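Local coordinates for 433aa long hypothetical phosphoribosylglycinamide formyl transferase (Pyrococcus horikoshii, PDB 2DWC), which is of uncharacterised function but belongs to the ATP-grasp superfamily, resembles PurT in its domain make-up and holds adenosine-5'-diphosphate in this crystal, at residues D49-A54 against F376-A381; V43-V48 against Q58-S63; W246-I251 against F337-P342; E213-H218 against T227-P232. All blocks are in the same frame, centred on the assembly; numbering follows the deposited sequence.

Interaction 1 (D49-A54 against F376-A381); sequences DRYANA and FGKPEA. With SO4 (sulfate ion), chain F.
The loop that leaves strand 44-49 of the Rossmann-like domain reaches the turn before strand 380-381 in the PurT C-terminal family region, where Tyr51 and Asn53 meet Pro379. The proline works through its ring carbons. Its CD lies 3.7 Å from Asn53 O, and the same CD is 4.0 Å from Tyr51 CE1, at the edge of the tyrosine ring and near its plane. Pro379 CG sits 4.0 Å from Ala52 O. The tyrosine side chain crosses the proline obliquely. Next door, the flank of Lys378 passes the phenol: Tyr51 OH is 4.2 Å from Lys378 CG. The lysine chain is extended, and NZ donates a 2.6 Å hydrogen bond to O4 of a sulfate ion, probably from the crystallisation liquor. Glu29, in a salt bridge, and the carbonyl of Arg386 also hold that NZ, while Tyr382 and Arg385 bind the sulfate too. This is a small, mainly van der Waals junction between two domains. Pro55 of helix 55-59 and Leu387 of strand 386-393 touch Lys378, Tyr355 of strand 354-355 packs on Pro379, and Thr16 of the second subunit reaches the same proline.

Interaction 2 (V43-V48 against Q58-S63); sequences VEVVAV and QVAHRS
His61 and Arg62 bring two different side chains against strand 44-49 as the chain enters strand 62-65, in the parallel pairing of a beta-alpha-beta crossover (strand 44-49, helix 55-59, strand 62-65). Taken outward from the backbone, His61 CB rests 3.5 Å from Val45 O. CG, anti to its own carbonyl carbon (chi1 -69°), passes beside Glu44 CG. ND1 accepts a 2.9 Å hydrogen bond from Val45 N; the donor stands 19° out of the ring plane. CE1 comes within 3.4 Å of Val43 O at the ring edge, and NE2 at the tip bonds to Gln58 of the second subunit. The imidazole thus takes a backbone N-H where the neighbouring strand has not yet begun. Beyond it Ala47 N donates to Arg62 O at 3.0 Å, and Arg62 N returns a weak bond to Val45 O. On the Ala47 side of the sheet, Val45 CG1 and Ala47 CB both pack on Ala60 CB. On the face shared with Val46, Arg62 NH2 makes a 2.7 Å salt bridge to the anti lone pair of Glu44 OE1, which lies in the guanidinium plane although carboxylate and guanidinium are turned 85° apart. Val46 CG2 lies 3.5 Å from that NH2. Glu81 also pairs with it, so two acids probably stabilise the arginine's charge; with ND1 accepting the Val45 N-H bond, a neutral His61 carrying its hydrogen on NE2 would fit.

Interaction 3 (W246-I251 against F337-P342); sequences WQPAEI and FPMLIP
Pro248 and Met339 form the tight part of this contact. Their side chains cross at about a right angle, with Met339 SD and Met339 CE each 3.6 Å from Pro248 CD. Met339 CG is anti to the backbone N (chi1 170°) and the chain bends only at its last torsion (chi3 79°), which places CE beside the proline. Gln247 runs past the methionine in the opposite direction, with its CG 3.8 Å from Met339 SD. Pro342 packs more loosely on the proline, its CB 4.0 Å from Pro248 CD, though its CA makes a C-H...O contact of 3.2 Å to Gln247 O. Gln247 is buried; its amide end is held elsewhere, OE1 by Ser306 and NE2 by the carbonyl of Lys231. Pro248, Met339 and Pro342, by contrast, stay partly open to solvent. Farther along the second loop, Leu340 packs against Leu340 of the second subunit. The peptide bond before Pro248 is cis, and there the chain leaves strand 241-247. This is plain apolar packing of two loops at the ends of neighbouring strands, 241-247 and 343-349, in the large mixed sheet that combines ATP-grasp strands with later ones.

Interaction 4 (E213-H218 against T227-P232); sequences ELAVRH and TTFPKP
The rings of His218 and Phe229 both meet the opposite strand at their edges. His218 NE2 and Thr228 OG1 share a nearly straight hydrogen bond of 2.7 Å (172°) near the imidazole plane. At the Phe229 ring, Glu213 OE2 comes in at the edge, in plane, with the carboxylate turned 42° from the ring; Ala215 CB approaches obliquely, 3.6 Å from Phe229 CE2. The third flat group, the Arg217 guanidinium, has a water in plane at its edge that links NH1 to Thr227 OG1, while NE bonds to the carbonyl of Gly272. Glu213 bends at chi2 (53°), which swings CD back toward the second strand; OE2 ends 2.6 Å from Pro230 O, and OE1 rests 3.4 Å from Pro232 CA. Between these groups the backbones pair as an antiparallel hairpin. Val216 N donates to Thr228 O at 3.0 Å, and Thr228 N returns a bond to Val216 O at 2.9 Å. Leu214 is the centre of an inverse gamma turn, where the regular pairing lapses: Leu214 O faces Pro230 CD at 3.0 Å, and a second water joins Leu214 N to Lys231 O. Strand 274-283 pairs with the other edge of strand 209-219, and strand 334-337 runs parallel to 225-238. Val259 and Ala263 of helix 253-270 pack on Glu213, while Ala320 of helix 313-322 packs on Val216 and His218.

Overall arrangement
The four contacts fall into two groups. Interactions 1 and 2 lie in and beside the Rossmann-like parallel sheet, their centres 14 Å apart, and Gln58 NE2 ties them by probable bonds to Asn53 O and Gly377 O. Interactions 3 and 4, 12 Å apart, share the large mixed sheet, where strands 225-238 and 241-247 are neighbours; a probable hydrogen bond from Phe337 N to Phe229 O joins them. The groups are separated by 26 to 31 Å between centres. Along the chain, interaction 2 alternates with interaction 1, whose long loop encloses 4 and then 3. Interaction 1 thereby brings the C-terminal region back to the N-terminal domain. Interactions 1, 2 and 3 also touch the second subunit.

Interaction 1 (D49-A54 against F376-A381)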
# COMPACT_ATOMS: atom_id res chain seq x y z
N ASP B 49 8.67 -6.70 18.89
CA ASP B 49 9.20 -7.99 18.48
C ASP B 49 10.47 -8.28 19.29
O ASP B 49 10.85 -7.48 20.15
CB ASP B 49 9.47 -8.08 16.97
CG ASP B 49 9.27 -9.50 16.43
OD1 ASP B 49 9.76 -10.48 17.07
OD2 ASP B 49 8.68 -9.64 15.33
N ARG B 50 11.10 -9.42 19.04
CA ARG B 50 12.29 -9.80 19.80
C ARG B 50 13.58 -9.27 19.24
O ARG B 50 14.66 -9.47 19.85
CB ARG B 50 12.39 -11.35 19.92
CG ARG B 50 12.51 -12.01 18.58
CD ARG B 50 12.40 -13.54 18.70
NE ARG B 50 13.37 -14.10 19.63
CZ ARG B 50 14.69 -14.11 19.42
NH1 ARG B 50 15.21 -13.59 18.30
NH2 ARG B 50 15.49 -14.70 20.30
N TYR B 51 13.51 -8.59 18.09
CA TYR B 51 14.73 -8.02 17.51
C TYR B 51 14.40 -6.65 17.00
O TYR B 51 13.22 -6.36 16.79
CB TYR B 51 15.28 -8.91 16.40
CG TYR B 51 14.42 -9.05 15.17
CD1 TYR B 51 14.73 -8.35 13.99
CD2 TYR B 51 13.31 -9.91 15.16
CE1 TYR B 51 13.96 -8.50 12.84
CE2 TYR B 51 12.53 -10.07 14.00
CZ TYR B 51 12.87 -9.36 12.85
OH TYR B 51 12.10 -9.52 11.71
N ALA B 52 15.42 -5.81 16.79
CA ALA B 52 15.16 -4.45 16.35
C ALA B 52 15.07 -4.33 14.83
O ALA B 52 15.57 -5.20 14.10
CB ALA B 52 16.32 -3.47 16.89
N ASN B 53 14.42 -3.25 14.39
CA ASN B 53 14.26 -2.98 12.95
C ASN B 53 13.56 -4.11 12.21
O ASN B 53 13.82 -4.35 11.03
CB ASN B 53 15.62 -2.63 12.32
CG ASN B 53 16.13 -1.27 12.79
OD1 ASN B 53 15.33 -0.34 13.01
ND2 ASN B 53 17.45 -1.13 12.92
N ALA B 54 12.65 -4.78 12.90
CA ALA B 54 11.84 -5.82 12.26
C ALA B 54 11.00 -5.07 11.20
O ALA B 54 10.75 -3.85 11.31
CB ALA B 54 10.93 -6.48 13.33
N PHE B 376 10.98 -7.51 2.36
CA PHE B 376 10.49 -7.19 3.69
C PHE B 376 11.32 -6.33 4.56
O PHE B 376 10.80 -5.82 5.56
CB PHE B 376 10.12 -8.49 4.46
CG PHE B 376 9.16 -9.41 3.70
CD1 PHE B 376 8.16 -8.89 2.87
CD2 PHE B 376 9.24 -10.80 3.89
CE1 PHE B 376 7.24 -9.75 2.23
CE2 PHE B 376 8.33 -11.65 3.26
CZ PHE B 376 7.34 -11.12 2.44
N GLY B 377 12.59 -6.13 4.23
CA GLY B 377 13.37 -5.27 5.10
C GLY B 377 14.04 -5.97 6.27
O GLY B 377 14.57 -5.30 7.15
N LYS B 378 14.04 -7.31 6.29
CA LYS B 378 14.64 -8.01 7.44
C LYS B 378 16.14 -7.76 7.38
O LYS B 378 16.78 -8.00 6.40
CB LYS B 378 14.34 -9.52 7.37
CG LYS B 378 12.85 -9.76 7.57
CD LYS B 378 12.48 -11.25 7.43
CE LYS B 378 10.95 -11.36 7.56
NZ LYS B 378 10.50 -12.81 7.59
N PRO B 379 16.72 -7.30 8.51
CA PRO B 379 18.15 -6.99 8.53
C PRO B 379 19.12 -8.12 8.49
O PRO B 379 20.30 -7.91 8.19
CB PRO B 379 18.34 -6.13 9.81
CG PRO B 379 17.10 -6.33 10.61
CD PRO B 379 16.02 -6.98 9.76
N GLU B 380 18.63 -9.31 8.76
CA GLU B 380 19.52 -10.47 8.74
C GLU B 380 18.80 -11.66 8.13
O GLU B 380 17.59 -11.81 8.29
CB GLU B 380 19.94 -10.81 10.19
CG GLU B 380 20.62 -12.18 10.27
CD GLU B 380 21.36 -12.43 11.57
OE1 GLU B 380 22.01 -13.49 11.68
OE2 GLU B 380 21.30 -11.58 12.47
N ALA B 381 19.55 -12.51 7.46
CA ALA B 381 18.95 -13.70 6.88
C ALA B 381 19.42 -14.95 7.60
O ALA B 381 20.51 -15.00 8.17
CB ALA B 381 19.35 -13.81 5.42
S SO4 F . 11.12 -14.64 11.01
O1 SO4 F . 11.98 -15.86 11.20
O2 SO4 F . 9.68 -15.06 11.11
O3 SO4 F . 11.44 -13.63 12.07
O4 SO4 F . 11.39 -14.05 9.66

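Interaction 2 (V43-V48 against Q58-S63)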
# COMPACT_ATOMS: atom_id res chain seq x y z
N VAL B 43 -3.69 6.10 11.62
CA VAL B 43 -3.76 5.39 12.89
C VAL B 43 -2.33 5.17 13.42
O VAL B 43 -1.43 4.81 12.65
CB VAL B 43 -4.48 4.05 12.73
CG1 VAL B 43 -4.38 3.21 14.04
CG2 VAL B 43 -6.01 4.36 12.46
N GLU B 44 -2.14 5.41 14.72
CA GLU B 44 -0.82 5.32 15.31
C GLU B 44 -0.44 3.85 15.50
O GLU B 44 -1.25 3.06 15.97
CB GLU B 44 -0.83 6.06 16.66
CG GLU B 44 0.60 6.28 17.24
CD GLU B 44 0.67 7.43 18.25
OE1 GLU B 44 1.39 7.28 19.26
OE2 GLU B 44 0.03 8.49 18.02
N VAL B 45 0.80 3.50 15.19
CA VAL B 45 1.26 2.10 15.28
C VAL B 45 2.47 1.91 16.18
O VAL B 45 3.47 2.61 16.01
CB VAL B 45 1.72 1.59 13.88
CG1 VAL B 45 2.12 0.10 13.95
CG2 VAL B 45 0.57 1.75 12.88
N VAL B 46 2.37 0.97 17.11
CA VAL B 46 3.51 0.65 17.96
C VAL B 46 3.76 -0.83 17.63
O VAL B 46 2.84 -1.65 17.68
CB VAL B 46 3.17 0.83 19.42
CG1 VAL B 46 4.36 0.39 20.27
CG2 VAL B 46 2.90 2.28 19.67
N ALA B 47 5.01 -1.14 17.27
CA ALA B 47 5.38 -2.50 16.85
C ALA B 47 6.34 -3.12 17.83
O ALA B 47 7.35 -2.52 18.17
CB ALA B 47 6.05 -2.39 15.45
N VAL B 48 6.05 -4.36 18.21
CA VAL B 48 6.88 -5.09 19.17
C VAL B 48 7.42 -6.37 18.57
O VAL B 48 6.73 -7.07 17.81
CB VAL B 48 6.01 -5.48 20.42
CG1 VAL B 48 6.87 -6.14 21.56
CG2 VAL B 48 5.29 -4.21 20.95
N GLN B 58 9.89 -0.75 11.06
CA GLN B 58 10.42 0.28 10.15
C GLN B 58 9.33 1.25 9.68
O GLN B 58 9.58 2.43 9.47
CB GLN B 58 11.10 -0.40 8.93
CG GLN B 58 12.42 -1.12 9.38
CD GLN B 58 13.09 -1.81 8.23
OE1 GLN B 58 13.14 -1.27 7.13
NE2 GLN B 58 13.61 -3.01 8.47
N VAL B 59 8.11 0.73 9.57
CA VAL B 59 6.96 1.53 9.11
C VAL B 59 6.17 2.14 10.28
O VAL B 59 5.53 3.17 10.12
CB VAL B 59 6.01 0.65 8.26
CG1 VAL B 59 4.64 1.34 8.09
CG2 VAL B 59 6.66 0.44 6.85
N ALA B 60 6.31 1.55 11.45
CA ALA B 60 5.61 2.01 12.64
C ALA B 60 6.09 3.35 13.18
O ALA B 60 7.20 3.83 12.89
CB ALA B 60 5.74 0.95 13.74
N HIS B 61 5.24 3.98 13.96
CA HIS B 61 5.63 5.23 14.61
C HIS B 61 6.67 4.98 15.72
O HIS B 61 7.59 5.77 15.91
CB HIS B 61 4.40 5.87 15.25
CG HIS B 61 3.42 6.37 14.25
ND1 HIS B 61 2.33 5.63 13.84
CD2 HIS B 61 3.36 7.55 13.55
CE1 HIS B 61 1.65 6.31 12.93
NE2 HIS B 61 2.25 7.47 12.73
N ARG B 62 6.52 3.88 16.47
CA ARG B 62 7.47 3.59 17.57
C ARG B 62 7.60 2.08 17.71
O ARG B 62 6.69 1.35 17.29
CB ARG B 62 6.90 4.07 18.93
CG ARG B 62 7.18 5.46 19.45
CD ARG B 62 6.67 5.53 20.96
NE ARG B 62 5.23 5.27 21.20
CZ ARG B 62 4.26 5.90 20.53
NH1 ARG B 62 4.57 6.81 19.61
NH2 ARG B 62 2.98 5.64 20.78
N SER B 63 8.65 1.62 18.38
CA SER B 63 8.78 0.15 18.55
C SER B 63 9.33 -0.18 19.94
O SER B 63 9.89 0.70 20.61
CB SER B 63 9.69 -0.38 17.44
OG SER B 63 11.03 0.10 17.62

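Interaction 3 (W246-I251 against F337-P342)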
# COMPACT_ATOMS: atom_id res chain seq x y z
N TRP B 246 -2.57 -18.52 -4.18
CA TRP B 246 -3.21 -17.84 -5.28
C TRP B 246 -4.68 -17.71 -4.97
O TRP B 246 -5.21 -18.42 -4.12
CB TRP B 246 -3.03 -18.66 -6.61
CG TRP B 246 -3.48 -20.13 -6.50
CD1 TRP B 246 -4.74 -20.65 -6.74
CD2 TRP B 246 -2.67 -21.21 -6.06
NE1 TRP B 246 -4.73 -22.02 -6.44
CE2 TRP B 246 -3.47 -22.37 -6.03
CE3 TRP B 246 -1.31 -21.31 -5.68
CZ2 TRP B 246 -2.96 -23.62 -5.63
CZ3 TRP B 246 -0.81 -22.55 -5.29
CH2 TRP B 246 -1.64 -23.70 -5.27
N GLN B 247 -5.33 -16.78 -5.67
CA GLN B 247 -6.78 -16.59 -5.46
C GLN B 247 -7.37 -16.32 -6.83
O GLN B 247 -6.82 -15.56 -7.59
CB GLN B 247 -7.04 -15.37 -4.56
CG GLN B 247 -8.48 -15.29 -4.01
CD GLN B 247 -8.73 -14.02 -3.20
OE1 GLN B 247 -8.34 -12.92 -3.63
NE2 GLN B 247 -9.41 -14.15 -2.05
N PRO B 248 -8.52 -16.95 -7.16
CA PRO B 248 -9.28 -17.89 -6.34
C PRO B 248 -8.81 -19.32 -6.54
O PRO B 248 -8.20 -19.66 -7.57
CB PRO B 248 -10.71 -17.69 -6.84
CG PRO B 248 -10.50 -17.53 -8.39
CD PRO B 248 -9.17 -16.70 -8.47
N ALA B 249 -9.04 -20.15 -5.55
CA ALA B 249 -8.68 -21.57 -5.66
C ALA B 249 -9.58 -22.17 -6.76
O ALA B 249 -10.75 -21.82 -6.87
CB ALA B 249 -8.93 -22.27 -4.33
N GLU B 250 -9.04 -23.07 -7.56
CA GLU B 250 -9.83 -23.66 -8.64
C GLU B 250 -10.56 -24.89 -8.13
O GLU B 250 -10.12 -26.03 -8.35
CB GLU B 250 -8.91 -24.00 -9.81
CG GLU B 250 -8.32 -22.73 -10.46
CD GLU B 250 -7.48 -23.02 -11.71
OE1 GLU B 250 -6.36 -23.56 -11.57
OE2 GLU B 250 -7.96 -22.72 -12.83
N ILE B 251 -11.64 -24.64 -7.41
CA ILE B 251 -12.47 -25.69 -6.82
C ILE B 251 -13.91 -25.51 -7.28
O ILE B 251 -14.30 -24.44 -7.76
CB ILE B 251 -12.41 -25.65 -5.25
CG1 ILE B 251 -13.01 -24.33 -4.73
CG2 ILE B 251 -10.96 -25.87 -4.79
CD1 ILE B 251 -13.09 -24.26 -3.18
N PHE B 337 -16.90 -11.22 -0.06
CA PHE B 337 -16.04 -10.06 -0.32
C PHE B 337 -15.53 -10.29 -1.77
O PHE B 337 -14.75 -11.18 -2.03
CB PHE B 337 -14.86 -10.00 0.64
CG PHE B 337 -14.12 -8.70 0.54
CD1 PHE B 337 -14.65 -7.57 1.14
CD2 PHE B 337 -13.02 -8.57 -0.30
CE1 PHE B 337 -14.12 -6.31 0.90
CE2 PHE B 337 -12.47 -7.32 -0.56
CZ PHE B 337 -13.01 -6.19 0.04
N PRO B 338 -15.94 -9.43 -2.69
CA PRO B 338 -15.53 -9.59 -4.10
C PRO B 338 -14.05 -9.41 -4.36
O PRO B 338 -13.44 -8.49 -3.87
CB PRO B 338 -16.36 -8.51 -4.81
CG PRO B 338 -17.54 -8.28 -3.89
CD PRO B 338 -16.87 -8.29 -2.54
N MET B 339 -13.49 -10.30 -5.17
CA MET B 339 -12.09 -10.25 -5.56
C MET B 339 -11.98 -9.24 -6.73
O MET B 339 -12.94 -9.06 -7.49
CB MET B 339 -11.71 -11.67 -6.01
CG MET B 339 -10.39 -11.86 -6.67
SD MET B 339 -10.32 -13.66 -6.92
CE MET B 339 -11.41 -13.85 -8.49
N LEU B 340 -10.84 -8.55 -6.87
CA LEU B 340 -10.68 -7.60 -7.96
C LEU B 340 -10.11 -8.28 -9.22
O LEU B 340 -10.60 -8.05 -10.34
CB LEU B 340 -9.76 -6.44 -7.52
CG LEU B 340 -9.42 -5.41 -8.60
CD1 LEU B 340 -10.68 -4.69 -9.07
CD2 LEU B 340 -8.41 -4.42 -8.06
N ILE B 341 -9.11 -9.13 -9.03
CA ILE B 341 -8.46 -9.83 -10.17
C ILE B 341 -7.72 -11.05 -9.63
O ILE B 341 -7.23 -11.02 -8.50
CB ILE B 341 -7.48 -8.87 -10.90
CG1 ILE B 341 -6.88 -9.54 -12.15
CG2 ILE B 341 -6.32 -8.45 -9.96
CD1 ILE B 341 -5.97 -8.57 -12.99
N PRO B 342 -7.70 -12.16 -10.38
CA PRO B 342 -6.98 -13.33 -9.88
C PRO B 342 -5.50 -12.96 -9.71
O PRO B 342 -4.97 -12.15 -10.47
CB PRO B 342 -7.16 -14.37 -11.01
CG PRO B 342 -8.54 -14.04 -11.56
CD PRO B 342 -8.46 -12.50 -11.62

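Interaction 4 (E213-H218 against T227-P232)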
# COMPACT_ATOMS: atom_id res chain seq x y z
N GLU B 213 -9.42 -20.10 3.92
CA GLU B 213 -10.56 -19.21 3.79
C GLU B 213 -10.34 -18.07 4.79
O GLU B 213 -10.30 -18.30 6.02
CB GLU B 213 -11.88 -19.93 4.10
CG GLU B 213 -13.09 -19.01 4.01
CD GLU B 213 -13.19 -18.27 2.67
OE1 GLU B 213 -12.87 -18.88 1.64
OE2 GLU B 213 -13.61 -17.07 2.65
N LEU B 214 -10.22 -16.84 4.26
CA LEU B 214 -9.93 -15.67 5.10
C LEU B 214 -11.17 -15.00 5.63
O LEU B 214 -11.42 -13.82 5.38
CB LEU B 214 -9.09 -14.69 4.26
CG LEU B 214 -7.73 -15.27 3.86
CD1 LEU B 214 -7.12 -14.40 2.72
CD2 LEU B 214 -6.79 -15.33 5.10
N ALA B 215 -11.98 -15.76 6.38
CA ALA B 215 -13.23 -15.22 6.95
C ALA B 215 -12.93 -14.05 7.91
O ALA B 215 -12.01 -14.12 8.73
CB ALA B 215 -13.96 -16.32 7.72
N VAL B 216 -13.67 -12.96 7.78
CA VAL B 216 -13.46 -11.83 8.70
C VAL B 216 -14.72 -11.47 9.45
O VAL B 216 -15.78 -11.26 8.85
CB VAL B 216 -12.88 -10.58 7.92
CG1 VAL B 216 -13.80 -10.12 6.77
CG2 VAL B 216 -12.69 -9.39 8.88
N ARG B 217 -14.60 -11.43 10.79
CA ARG B 217 -15.70 -11.05 11.68
C ARG B 217 -15.58 -9.55 11.92
O ARG B 217 -14.54 -9.07 12.32
CB ARG B 217 -15.59 -11.80 13.01
CG ARG B 217 -16.10 -13.28 12.89
CD ARG B 217 -15.89 -14.11 14.15
NE ARG B 217 -16.51 -13.42 15.28
CZ ARG B 217 -17.77 -13.58 15.65
NH1 ARG B 217 -18.58 -14.41 14.98
NH2 ARG B 217 -18.23 -12.92 16.70
N HIS B 218 -16.66 -8.81 11.73
CA HIS B 218 -16.57 -7.35 11.88
C HIS B 218 -17.99 -6.82 12.08
O HIS B 218 -18.96 -7.56 11.91
CB HIS B 218 -15.99 -6.76 10.57
CG HIS B 218 -16.85 -7.03 9.36
ND1 HIS B 218 -17.81 -6.15 8.90
CD2 HIS B 218 -16.88 -8.09 8.52
CE1 HIS B 218 -18.38 -6.65 7.81
NE2 HIS B 218 -17.83 -7.82 7.56
N THR B 227 -20.02 -11.93 9.46
CA THR B 227 -18.80 -12.57 8.98
C THR B 227 -18.84 -12.49 7.44
O THR B 227 -19.85 -12.85 6.81
CB THR B 227 -18.76 -14.04 9.44
OG1 THR B 227 -19.01 -14.09 10.85
CG2 THR B 227 -17.39 -14.68 9.10
N THR B 228 -17.73 -12.06 6.85
CA THR B 228 -17.63 -11.87 5.40
C THR B 228 -16.57 -12.78 4.85
O THR B 228 -15.52 -13.01 5.46
CB THR B 228 -17.36 -10.37 5.10
OG1 THR B 228 -18.45 -9.65 5.61
CG2 THR B 228 -17.21 -10.09 3.60
N PHE B 229 -16.86 -13.32 3.66
CA PHE B 229 -16.00 -14.32 3.06
C PHE B 229 -15.35 -14.02 1.75
O PHE B 229 -16.04 -13.93 0.70
CB PHE B 229 -16.81 -15.62 2.87
CG PHE B 229 -17.32 -16.19 4.17
CD1 PHE B 229 -18.54 -15.75 4.71
CD2 PHE B 229 -16.56 -17.10 4.87
CE1 PHE B 229 -18.97 -16.22 5.94
CE2 PHE B 229 -16.97 -17.59 6.11
CZ PHE B 229 -18.19 -17.14 6.65
N PRO B 230 -14.01 -13.87 1.75
CA PRO B 230 -13.28 -13.62 0.50
C PRO B 230 -13.28 -14.95 -0.29
O PRO B 230 -13.60 -16.03 0.25
CB PRO B 230 -11.84 -13.31 0.95
CG PRO B 230 -12.01 -12.74 2.34
CD PRO B 230 -13.16 -13.62 2.94
N LYS B 231 -12.86 -14.90 -1.55
CA LYS B 231 -12.76 -16.15 -2.30
C LYS B 231 -11.67 -17.02 -1.66
O LYS B 231 -10.66 -16.52 -1.15
CB LYS B 231 -12.39 -15.84 -3.76
CG LYS B 231 -13.53 -15.28 -4.56
CD LYS B 231 -14.42 -16.48 -4.95
CE LYS B 231 -15.52 -16.09 -5.90
NZ LYS B 231 -16.20 -17.35 -6.38
N PRO B 232 -11.84 -18.35 -1.67
CA PRO B 232 -10.83 -19.25 -1.08
C PRO B 232 -9.44 -19.02 -1.73
O PRO B 232 -9.34 -18.72 -2.93
CB PRO B 232 -11.38 -20.66 -1.42
CG PRO B 232 -12.85 -20.46 -1.46
CD PRO B 232 -13.02 -19.10 -2.15
O HOH W 1 -9.80 -16.72 1.50
O HOH W 2 -18.29 -15.92 12.67